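Local structure of catalase (Bacillus pumilus, 4QOL) at the interface of chains A and B. The protein catalyses the breakdown of hydrogen peroxide to water and oxygen with a haem cofactor and also shows peroxidase-like reactivity towards phenolic substrates. Numbering follows the deposited sequence. Chains: chain A/B, Catalase.

Contact 1: the interface of chains A and B. Residues chain A 12-13, 15; chain B 124, 317, 320-321, 353.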
ATOM      1  N   ASN A  12     -21.521   1.767  -5.675  1.00 14.59           N
ATOM      2  CA  ASN A  12     -21.100   0.714  -4.764  1.00 14.32           C
ATOM      3  C   ASN A  12     -21.885   0.608  -3.469  1.00 14.82           C
ATOM      4  O   ASN A  12     -21.760  -0.408  -2.775  1.00 14.22           O
ATOM      5  CB  ASN A  12     -19.596   0.784  -4.500  1.00 14.21           C
ATOM      6  CG  ASN A  12     -18.780   0.606  -5.747  1.00 13.41           C
ATOM      7  OD1 ASN A  12     -19.170  -0.102  -6.688  1.00 15.38           O
ATOM      8  ND2 ASN A  12     -17.614   1.263  -5.794  1.00 14.60           N
ATOM      9  N   GLN A  13     -22.667   1.661  -3.163  1.00 14.00           N
ATOM     10  CA  GLN A  13     -23.585   1.663  -2.045  1.00 14.19           C
ATOM     11  C   GLN A  13     -24.897   0.984  -2.422  1.00 13.65           C
ATOM     12  O   GLN A  13     -25.785   0.851  -1.574  1.00 13.23           O
ATOM     13  CB  GLN A  13     -23.871   3.065  -1.571  1.00 15.11           C
ATOM     14  CG  GLN A  13     -22.652   3.926  -1.192  1.00 15.92           C
ATOM     15  CD  GLN A  13     -22.063   3.547   0.136  1.00 16.25           C
ATOM     16  OE1 GLN A  13     -22.636   2.757   0.917  1.00 17.65           O
ATOM     17  NE2 GLN A  13     -20.855   4.040   0.388  1.00 16.06           N
ATOM     18  N   VAL A  15     -27.120   2.224  -4.614  1.00 17.03           N
ATOM     19  CA  VAL A  15     -28.092   3.221  -5.051  1.00 17.35           C
ATOM     20  C   VAL A  15     -28.132   3.240  -6.570  1.00 16.99           C
ATOM     21  O   VAL A  15     -27.099   3.401  -7.243  1.00 15.28           O
ATOM     22  CB  VAL A  15     -27.733   4.625  -4.534  1.00 17.73           C
ATOM     23  CG1 VAL A  15     -28.733   5.648  -5.028  1.00 18.03           C
ATOM     24  CG2 VAL A  15     -27.691   4.637  -2.997  1.00 17.17           C
TER
ATOM     25  N   ASN B 124     -27.194   1.618   0.808  1.00 14.34           N
ATOM     26  CA  ASN B 124     -26.761   1.909   2.177  1.00 14.09           C
ATOM     27  C   ASN B 124     -26.851   3.431   2.415  1.00 14.38           C
ATOM     28  O   ASN B 124     -26.417   4.222   1.571  1.00 14.95           O
ATOM     29  CB  ASN B 124     -25.353   1.366   2.427  1.00 13.90           C
ATOM     30  CG  ASN B 124     -25.337  -0.133   2.744  1.00 14.74           C
ATOM     31  OD1 ASN B 124     -26.366  -0.804   2.705  1.00 14.75           O
ATOM     32  ND2 ASN B 124     -24.143  -0.656   3.009  1.00 15.06           N
ATOM     33  N   THR B 317     -19.822   7.007   5.344  1.00 11.66           N
ATOM     34  CA  THR B 317     -19.641   8.304   4.758  1.00 11.58           C
ATOM     35  C   THR B 317     -20.890   9.152   4.704  1.00 12.54           C
ATOM     36  O   THR B 317     -21.971   8.584   4.360  1.00 12.64           O
ATOM     37  CB  THR B 317     -19.017   8.193   3.339  1.00 12.53           C
ATOM     38  OG1 THR B 317     -18.886   9.504   2.798  1.00 11.08           O
ATOM     39  CG2 THR B 317     -19.819   7.324   2.417  1.00 12.48           C
ATOM     40  N   ALA B 320     -22.997   8.753   1.591  1.00 11.45           N
ATOM     41  CA  ALA B 320     -23.796   7.560   1.336  1.00 12.73           C
ATOM     42  C   ALA B 320     -25.277   7.907   1.583  1.00 12.60           C
ATOM     43  O   ALA B 320     -25.839   7.628   2.607  1.00 13.23           O
ATOM     44  CB  ALA B 320     -23.354   6.407   2.254  1.00 12.45           C
ATOM     45  N   LEU B 321     -25.811   8.682   0.646  1.00 12.83           N
ATOM     46  CA  LEU B 321     -27.154   9.138   0.711  1.00 13.25           C
ATOM     47  C   LEU B 321     -28.037   8.201  -0.077  1.00 13.04           C
ATOM     48  O   LEU B 321     -27.587   7.565  -1.026  1.00 15.62           O
ATOM     49  CB  LEU B 321     -27.178  10.566   0.141  1.00 13.38           C
ATOM     50  CG  LEU B 321     -26.388  11.565   0.999  1.00 13.56           C
ATOM     51  CD1 LEU B 321     -25.999  12.802   0.177  1.00 14.16           C
ATOM     52  CD2 LEU B 321     -27.160  12.005   2.241  1.00 15.14           C
ATOM     53  N   MET B 353     -15.482  -1.358  -0.284  1.00 12.28           N
ATOM     54  CA  MET B 353     -16.934  -1.541  -0.322  1.00 12.65           C
ATOM     55  C   MET B 353     -17.391  -3.009  -0.477  1.00 14.86           C
ATOM     56  O   MET B 353     -18.589  -3.327  -0.303  1.00 16.90           O
ATOM     57  CB  MET B 353     -17.576  -0.640  -1.366  1.00 14.02           C
ATOM     58  CG  MET B 353     -17.580   0.841  -1.008  1.00 13.43           C
ATOM     59  SD  MET B 353     -18.548   1.212   0.459  1.00 15.05           S
ATOM     60  CE  MET B 353     -20.167   0.747  -0.129  1.00 15.71           C
TER
HETATM   61  O   HOH W   1     -21.746   0.936   3.121  1.00 14.52           O
HETATM   62  O   HOH W   2     -20.374  -2.687  -2.903  1.00 25.38           O
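The side-chain amide of A:Gln13 lies between two methyl groups of chain B: CE of B:Met353 sits over one face, 3.4 Å from CD of A:Gln13, and CB of B:Ala320 covers the opposite face. This is the N-terminal arm of a haem catalase, lying against a neighbouring subunit. CG2 of B:Thr317 lies beside the B:Ala320 methyl over the same face, 4.0 Å from NE2 of A:Gln13. CB of B:Asn124 comes up at the edge, close to the amide plane, against OE1 of A:Gln13. The two side-chain amides, of A:Gln13 and B:Asn124, are turned 50° apart. A water joins them, 2.9 Å from ND2 of B:Asn124 and also bound to OE1 of A:Gln13. A bend at chi2 (-76°) swings the A:Gln13 amide into this slot, and B:Met353, itself bent at chi2 and chi3, crosses it at about a right angle. With a mere alanine at A:Gln13, the methyls of B:Met353 and B:Ala320 would probably lose the plate between them, and the bridging water its chain A partner. The backbone carries a direct bond too: N of B:Asn124, at the start of strand 123-130, donates to O of A:Gln13 at 2.9 Å. Next along the arm, A:Asn12 rests its CB against CB and CG of B:Met353, and a second water links the two residues' carbonyl oxygens. On the other side of A:Gln13, CG2 of A:Val15 packs against O of B:Leu321.

Contact 2: the interface of chains A and B. Residues chain A 305-306, 308-310, 313; chain B 370, 374, 378.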
ATOM      1  N   GLU A 305     -12.538 -16.401 -16.577  1.00 19.05           N
ATOM      2  CA  GLU A 305     -13.652 -15.429 -16.808  1.00 19.94           C
ATOM      3  C   GLU A 305     -13.216 -13.987 -16.799  1.00 19.05           C
ATOM      4  O   GLU A 305     -13.866 -13.161 -17.430  1.00 17.90           O
ATOM      5  CB  GLU A 305     -14.722 -15.640 -15.730  1.00 23.31           C
ATOM      6  CG  GLU A 305     -15.420 -16.999 -15.873  1.00 24.34           C
ATOM      7  CD  GLU A 305     -16.103 -17.114 -17.264  1.00 32.04           C
ATOM      8  OE1 GLU A 305     -15.661 -17.952 -18.150  1.00 33.76           O
ATOM      9  OE2 GLU A 305     -17.068 -16.330 -17.484  1.00 31.96           O
ATOM     10  N   ASN A 306     -12.148 -13.671 -16.052  1.00 16.67           N
ATOM     11  CA  ASN A 306     -11.672 -12.269 -15.974  1.00 16.65           C
ATOM     12  C   ASN A 306     -10.141 -12.302 -15.856  1.00 14.70           C
ATOM     13  O   ASN A 306      -9.572 -12.968 -14.988  1.00 14.27           O
ATOM     14  CB  ASN A 306     -12.272 -11.535 -14.790  1.00 15.71           C
ATOM     15  CG  ASN A 306     -11.800 -10.099 -14.703  1.00 16.43           C
ATOM     16  OD1 ASN A 306     -10.828  -9.775 -13.999  1.00 15.05           O
ATOM     17  ND2 ASN A 306     -12.539  -9.199 -15.364  1.00 17.61           N
ATOM     18  N   PHE A 308      -7.755 -10.026 -15.214  1.00 12.87           N
ATOM     19  CA  PHE A 308      -7.120  -9.431 -14.018  1.00 13.57           C
ATOM     20  C   PHE A 308      -7.300 -10.337 -12.776  1.00 14.02           C
ATOM     21  O   PHE A 308      -6.347 -10.591 -12.027  1.00 14.04           O
ATOM     22  CB  PHE A 308      -7.674  -8.035 -13.756  1.00 13.52           C
ATOM     23  CG  PHE A 308      -7.142  -7.381 -12.523  1.00 13.69           C
ATOM     24  CD1 PHE A 308      -5.988  -6.638 -12.558  1.00 14.28           C
ATOM     25  CD2 PHE A 308      -7.754  -7.589 -11.295  1.00 14.47           C
ATOM     26  CE1 PHE A 308      -5.484  -6.084 -11.372  1.00 13.89           C
ATOM     27  CE2 PHE A 308      -7.269  -6.991 -10.115  1.00 14.06           C
ATOM     28  CZ  PHE A 308      -6.140  -6.263 -10.140  1.00 14.02           C
ATOM     29  N   ALA A 309      -8.541 -10.700 -12.501  1.00 13.76           N
ATOM     30  CA  ALA A 309      -8.866 -11.287 -11.254  1.00 14.71           C
ATOM     31  C   ALA A 309      -8.201 -12.658 -11.106  1.00 14.07           C
ATOM     32  O   ALA A 309      -7.900 -13.088  -9.990  1.00 16.03           O
ATOM     33  CB  ALA A 309     -10.400 -11.403 -11.049  1.00 15.44           C
ATOM     34  N   GLU A 310      -8.051 -13.361 -12.231  1.00 13.23           N
ATOM     35  CA  GLU A 310      -7.572 -14.751 -12.253  1.00 15.16           C
ATOM     36  C   GLU A 310      -6.149 -14.853 -12.754  1.00 15.90           C
ATOM     37  O   GLU A 310      -5.307 -15.358 -12.049  1.00 19.96           O
ATOM     38  CB  GLU A 310      -8.528 -15.597 -13.105  1.00 15.50           C
ATOM     39  CG  GLU A 310      -9.920 -15.679 -12.481  1.00 15.64           C
ATOM     40  CD  GLU A 310     -10.935 -16.260 -13.397  1.00 17.63           C
ATOM     41  OE1 GLU A 310     -10.798 -17.451 -13.673  1.00 20.35           O
ATOM     42  OE2 GLU A 310     -11.844 -15.511 -13.866  1.00 18.35           O
ATOM     43  N   GLN A 313      -3.796 -11.783 -10.991  1.00 14.18           N
ATOM     44  CA  GLN A 313      -3.659 -11.940  -9.537  1.00 13.60           C
ATOM     45  C   GLN A 313      -3.195 -13.391  -9.107  1.00 13.22           C
ATOM     46  O   GLN A 313      -3.048 -13.596  -7.953  1.00 14.18           O
ATOM     47  CB  GLN A 313      -4.992 -11.685  -8.825  1.00 13.35           C
ATOM     48  CG  GLN A 313      -5.376 -10.213  -8.718  1.00 13.87           C
ATOM     49  CD  GLN A 313      -6.554  -9.956  -7.829  1.00 13.14           C
ATOM     50  OE1 GLN A 313      -6.507  -9.051  -6.971  1.00 14.22           O
ATOM     51  NE2 GLN A 313      -7.592 -10.710  -8.013  1.00 13.65           N
TER
ATOM     52  N   ASP B 370     -11.427  -4.338 -11.117  1.00 14.04           N
ATOM     53  CA  ASP B 370     -10.034  -4.518 -10.708  1.00 13.14           C
ATOM     54  C   ASP B 370      -9.768  -3.787  -9.383  1.00 11.86           C
ATOM     55  O   ASP B 370     -10.604  -3.767  -8.480  1.00 13.77           O
ATOM     56  CB  ASP B 370      -9.050  -4.059 -11.837  1.00 13.03           C
ATOM     57  CG  ASP B 370      -9.244  -4.761 -13.181  1.00 14.23           C
ATOM     58  OD1 ASP B 370     -10.113  -5.651 -13.280  1.00 14.94           O
ATOM     59  OD2 ASP B 370      -8.554  -4.336 -14.165  1.00 16.40           O
ATOM     60  N   THR B 374      -9.091  -8.102  -5.544  1.00 14.15           N
ATOM     61  CA  THR B 374     -10.348  -8.406  -6.254  1.00 14.43           C
ATOM     62  C   THR B 374     -10.756  -9.825  -5.925  1.00 17.12           C
ATOM     63  O   THR B 374     -10.121 -10.785  -6.358  1.00 16.10           O
ATOM     64  CB  THR B 374     -10.220  -8.122  -7.764  1.00 14.97           C
ATOM     65  OG1 THR B 374     -10.149  -6.720  -7.944  1.00 14.72           O
ATOM     66  CG2 THR B 374     -11.410  -8.612  -8.514  1.00 15.54           C
ATOM     67  N   PRO B 378     -15.383 -11.685 -10.866  1.00 19.91           N
ATOM     68  CA  PRO B 378     -15.966 -10.946 -11.984  1.00 18.91           C
ATOM     69  C   PRO B 378     -15.961 -11.773 -13.252  1.00 19.31           C
ATOM     70  O   PRO B 378     -15.195 -12.727 -13.379  1.00 20.08           O
ATOM     71  CB  PRO B 378     -15.073  -9.742 -12.089  1.00 20.08           C
ATOM     72  CG  PRO B 378     -13.741 -10.205 -11.581  1.00 19.02           C
ATOM     73  CD  PRO B 378     -14.150 -11.068 -10.384  1.00 18.31           C
TER
HETATM   74  O   HOH W   3     -11.250  -7.822 -12.131  1.00 15.33           O
HETATM   75  O   HOH W   4     -11.214  -6.628 -15.443  1.00 17.00           O
HETATM   76  O   HOH W   5     -13.060 -13.879 -12.097  1.00 19.92           O
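A:Phe308 and B:Asp370 meet face to face. The carboxylate lies nearly parallel to the ring, the planes 13° apart. It is shifted towards the CG and CB end of A:Phe308, which brings CG of B:Asp370 to 3.4 Å from CG of A:Phe308. CB of B:Asp370 stands over the ring centre, 3.7 Å from the centroid, in a CH-pi contact. At the ring edge, in its plane, sits CB of B:Thr374. With CG anti to the backbone N (chi1 177°), A:Phe308 reaches out from helix 307-312 to present this face.

Apolar packing continues at the start of helix 307-312 and the residue before it. CG of B:Pro378 touches CB of A:Ala309 at 3.6 Å and also sits over a face of the A:Asn306 amide, above its carbon CG; the A:Asn306 side chain crosses the proline at about a right angle.

A:Gln313 makes direct hydrogen bonds across the contact; its amide reads both backbone groups of B:Thr374. Its OE1 takes N-H of B:Thr374 at 3.1 Å on a lone pair, and its NE2 gives to O of B:Thr374 at 3.0 Å, again in plane and on a lone pair. NE2 also donates to O of A:Ala309, a bond within chain A that helps fix the amide's rotation.

Two waters join OD1 of B:Asp370 to the A:Asn306 amide, one on OD1 and one on ND2. That amide is steadied by N of A:Ala309, which donates to its OD1 at 2.9 Å near the start of the helix. A third water ties O of B:Pro378 to OE2 of A:Glu310; the same OE2 receives N of A:Asn306, from above the carboxylate plane, at 2.9 Å.

Together these contacts hold the 370-378 loop of one subunit against helix 307-312 of the other, and so probably help keep the catalase tetramer together.

The centres of contact 1 and contact 2 lie about 23 Å apart on one two-fold symmetric interface, and no residue of the copies given belongs to both. The two are close in sequence, however: contact 2 uses helix 307-312 of chain A, while B:Thr317 and B:Ala320 of contact 1 follow chain B's copy of that helix by five and eight residues. Each contact has a twin with the chains exchanged, so every subunit both gives and receives an N-terminal arm, and both offers a 307-312 helix and lays its 370-378 loop on its neighbour's. Such reciprocal wrapping is likely to stabilise this pair within the four-subunit assembly.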